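Local coordinates for protein endoribonuclease AbiQ (Lactococcus lactis, PDB 4GLK) that cleaves RNA as the endoribonuclease toxin of a type III toxin-antitoxin system and is neutralised by its cognate repeat RNA antitoxin, AntiQ, at residues H90-V95 / C153-L158. The protein carries 1 engineered substitution. Residues are numbered along the deposited sequence; the frame is centred on the assembly and turned at random.
Sequences HNMIPV and CDFKLL
His90 O accepts a hydrogen bond from Cys153 N (3.0 Å), and the C=O...N angle of 173° sets the donor almost straight ahead of the carbonyl. Beside this bond the thiol of Cys153 packs against the backbone, its SG 3.8 Å from Asn91 CA. The Phe155 ring lies between two unlike groups: Cys153 O stands above the centre of one face, while Met92 CE sits over the opposite face, 4.0 Å from the centroid and 18° off the normal, a CH-pi contact. Met92 reaches there because CG falls between the backbone N and carbonyl carbon (chi1 70°) and the chain runs extended beyond it; SD lies obliquely, 5.2 Å from the centroid of the Phe155 ring, a Met-aromatic contact. Met92 O meets the ring edge in plane, 3.2 Å from Phe155 CE1. Farther along, Leu158 CB abuts Pro94 CD at 3.7 Å, and Leu158 CD1 touches Ile93 CG2 at 3.8 Å. Leu16 of helix 10-16 touches both Ile93 and Leu158, whereas Tyr137 of helix 126-143 borders Met92. All the touching residues are buried. The contact sets the first turn of helix 155-166, with Asp154 at the N-cap position, against the irregular last part of strand 79-94 in the antiparallel sheet of this ToxN/AbiQ-family toxin.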
ATOM      1  N   HIS A  90      -1.711   5.875  -3.669  1.00 21.43           N
ATOM      2  CA  HIS A  90      -2.439   5.850  -4.936  1.00 22.17           C
ATOM      3  C   HIS A  90      -2.649   4.446  -5.490  1.00 23.17           C
ATOM      4  O   HIS A  90      -3.548   4.249  -6.301  1.00 23.43           O
ATOM      5  CB  HIS A  90      -1.768   6.758  -5.979  1.00 23.96           C
ATOM      6  CG  HIS A  90      -0.387   6.353  -6.401  1.00 27.53           C
ATOM      7  ND1 HIS A  90       0.684   6.404  -5.526  1.00 29.73           N
ATOM      8  CD2 HIS A  90       0.071   6.005  -7.626  1.00 29.61           C
ATOM      9  CE1 HIS A  90       1.747   6.065  -6.235  1.00 28.87           C
ATOM     10  NE2 HIS A  90       1.433   5.820  -7.503  1.00 29.23           N
ATOM     11  N   ASN A  91      -1.863   3.472  -5.030  1.00 18.53           N
ATOM     12  CA  ASN A  91      -1.976   2.069  -5.457  1.00 18.79           C
ATOM     13  C   ASN A  91      -2.522   1.149  -4.365  1.00 22.21           C
ATOM     14  O   ASN A  91      -2.429  -0.081  -4.485  1.00 21.03           O
ATOM     15  CB  ASN A  91      -0.655   1.560  -5.995  1.00 18.26           C
ATOM     16  CG  ASN A  91      -0.272   2.213  -7.289  1.00 33.23           C
ATOM     17  OD1 ASN A  91      -1.115   2.597  -8.116  1.00 33.52           O
ATOM     18  ND2 ASN A  91       1.006   2.427  -7.449  1.00 25.24           N
ATOM     19  N   MET A  92      -3.127   1.731  -3.329  1.00 18.35           N
ATOM     20  CA  MET A  92      -3.728   0.917  -2.269  1.00 19.35           C
ATOM     21  C   MET A  92      -4.950   0.165  -2.827  1.00 24.30           C
ATOM     22  O   MET A  92      -5.549   0.591  -3.826  1.00 22.94           O
ATOM     23  CB  MET A  92      -4.075   1.756  -1.027  1.00 21.41           C
ATOM     24  CG  MET A  92      -5.205   2.697  -1.257  1.00 25.29           C
ATOM     25  SD  MET A  92      -5.592   3.633   0.210  1.00 29.96           S
ATOM     26  CE  MET A  92      -7.106   4.426  -0.363  1.00 27.32           C
ATOM     27  N   ILE A  93      -5.290  -0.971  -2.198  1.00 20.61           N
ATOM     28  CA  ILE A  93      -6.373  -1.817  -2.672  1.00 19.61           C
ATOM     29  C   ILE A  93      -7.214  -2.380  -1.549  1.00 25.06           C
ATOM     30  O   ILE A  93      -6.686  -2.689  -0.468  1.00 23.58           O
ATOM     31  CB  ILE A  93      -5.795  -3.000  -3.553  1.00 22.05           C
ATOM     32  CG1 ILE A  93      -4.697  -3.801  -2.795  1.00 22.48           C
ATOM     33  CG2 ILE A  93      -5.322  -2.523  -4.959  1.00 20.56           C
ATOM     34  CD1 ILE A  93      -4.320  -5.182  -3.403  1.00 25.52           C
ATOM     35  N   PRO A  94      -8.514  -2.645  -1.826  1.00 23.57           N
ATOM     36  CA  PRO A  94      -9.329  -3.356  -0.836  1.00 23.00           C
ATOM     37  C   PRO A  94      -9.027  -4.858  -0.964  1.00 26.70           C
ATOM     38  O   PRO A  94      -8.952  -5.395  -2.082  1.00 26.78           O
ATOM     39  CB  PRO A  94     -10.761  -3.009  -1.259  1.00 24.40           C
ATOM     40  CG  PRO A  94     -10.681  -2.832  -2.733  1.00 28.16           C
ATOM     41  CD  PRO A  94      -9.283  -2.378  -3.063  1.00 24.22           C
ATOM     42  N   VAL A  95      -8.798  -5.529   0.169  1.00 22.38           N
ATOM     43  CA  VAL A  95      -8.481  -6.959   0.145  1.00 21.74           C
ATOM     44  C   VAL A  95      -9.445  -7.711   1.063  1.00 26.29           C
ATOM     45  O   VAL A  95      -9.494  -7.420   2.265  1.00 23.83           O
ATOM     46  CB  VAL A  95      -6.987  -7.277   0.513  1.00 23.83           C
ATOM     47  CG1 VAL A  95      -6.705  -8.789   0.428  1.00 22.87           C
ATOM     48  CG2 VAL A  95      -6.014  -6.505  -0.366  1.00 23.10           C
ATOM     49  N   CYS A 153      -5.775   4.144  -8.268  1.00 31.11           N
ATOM     50  CA  CYS A 153      -6.603   3.000  -8.620  1.00 32.51           C
ATOM     51  C   CYS A 153      -8.033   3.499  -8.620  1.00 34.81           C
ATOM     52  O   CYS A 153      -8.364   4.424  -7.868  1.00 33.99           O
ATOM     53  CB  CYS A 153      -6.428   1.893  -7.582  1.00 34.09           C
ATOM     54  SG  CYS A 153      -4.848   1.005  -7.671  1.00 39.12           S
ATOM     55  N   ASP A 154      -8.898   2.880  -9.417  1.00 30.53           N
ATOM     56  CA  ASP A 154     -10.314   3.241  -9.398  1.00 28.59           C
ATOM     57  C   ASP A 154     -10.838   2.485  -8.163  1.00 29.85           C
ATOM     58  O   ASP A 154     -11.237   1.328  -8.280  1.00 29.56           O
ATOM     59  CB  ASP A 154     -10.989   2.786 -10.705  1.00 30.15           C
ATOM     60  CG  ASP A 154     -12.451   3.173 -10.850  1.00 40.08           C
ATOM     61  OD1 ASP A 154     -13.073   3.544  -9.828  1.00 40.42           O
ATOM     62  OD2 ASP A 154     -12.987   3.058 -11.984  1.00 43.25           O
ATOM     63  N   PHE A 155     -10.723   3.118  -6.966  1.00 23.95           N
ATOM     64  CA  PHE A 155     -11.068   2.536  -5.668  1.00 22.60           C
ATOM     65  C   PHE A 155     -12.446   1.897  -5.572  1.00 28.53           C
ATOM     66  O   PHE A 155     -12.569   0.796  -5.043  1.00 28.77           O
ATOM     67  CB  PHE A 155     -10.804   3.522  -4.515  1.00 23.43           C
ATOM     68  CG  PHE A 155      -9.368   3.973  -4.386  1.00 23.40           C
ATOM     69  CD1 PHE A 155      -8.337   3.044  -4.258  1.00 23.52           C
ATOM     70  CD2 PHE A 155      -9.048   5.325  -4.355  1.00 24.48           C
ATOM     71  CE1 PHE A 155      -7.010   3.460  -4.177  1.00 24.03           C
ATOM     72  CE2 PHE A 155      -7.712   5.741  -4.274  1.00 27.60           C
ATOM     73  CZ  PHE A 155      -6.703   4.805  -4.164  1.00 24.41           C
ATOM     74  N   LYS A 156     -13.477   2.585  -6.075  1.00 28.09           N
ATOM     75  CA  LYS A 156     -14.859   2.105  -6.069  1.00 27.60           C
ATOM     76  C   LYS A 156     -15.121   0.875  -6.922  1.00 30.92           C
ATOM     77  O   LYS A 156     -15.845  -0.027  -6.489  1.00 29.84           O
ATOM     78  CB  LYS A 156     -15.815   3.245  -6.384  1.00 30.35           C
ATOM     79  CG  LYS A 156     -16.461   3.810  -5.123  1.00 43.43           C
ATOM     80  CD  LYS A 156     -15.553   4.542  -4.165  1.00 47.97           C
ATOM     81  CE  LYS A 156     -16.362   5.424  -3.245  1.00 51.27           C
ATOM     82  NZ  LYS A 156     -16.875   4.682  -2.070  1.00 53.69           N
ATOM     83  N   LEU A 157     -14.520   0.822  -8.110  1.00 29.45           N
ATOM     84  CA  LEU A 157     -14.612  -0.336  -9.006  1.00 30.31           C
ATOM     85  C   LEU A 157     -13.949  -1.558  -8.310  1.00 33.12           C
ATOM     86  O   LEU A 157     -14.509  -2.655  -8.331  1.00 31.97           O
ATOM     87  CB  LEU A 157     -13.915  -0.013 -10.348  1.00 31.12           C
ATOM     88  CG  LEU A 157     -13.676  -1.179 -11.325  1.00 36.82           C
ATOM     89  CD1 LEU A 157     -14.951  -1.551 -12.053  1.00 36.74           C
ATOM     90  CD2 LEU A 157     -12.586  -0.838 -12.336  1.00 38.77           C
ATOM     91  N   LEU A 158     -12.798  -1.335  -7.645  1.00 28.69           N
ATOM     92  CA  LEU A 158     -12.079  -2.385  -6.925  1.00 28.66           C
ATOM     93  C   LEU A 158     -12.928  -2.920  -5.765  1.00 29.55           C
ATOM     94  O   LEU A 158     -12.985  -4.123  -5.576  1.00 28.03           O
ATOM     95  CB  LEU A 158     -10.706  -1.899  -6.432  1.00 28.46           C
ATOM     96  CG  LEU A 158      -9.609  -1.618  -7.469  1.00 33.60           C
ATOM     97  CD1 LEU A 158      -8.377  -1.079  -6.787  1.00 32.48           C
ATOM     98  CD2 LEU A 158      -9.157  -2.898  -8.182  1.00 37.39           C
TER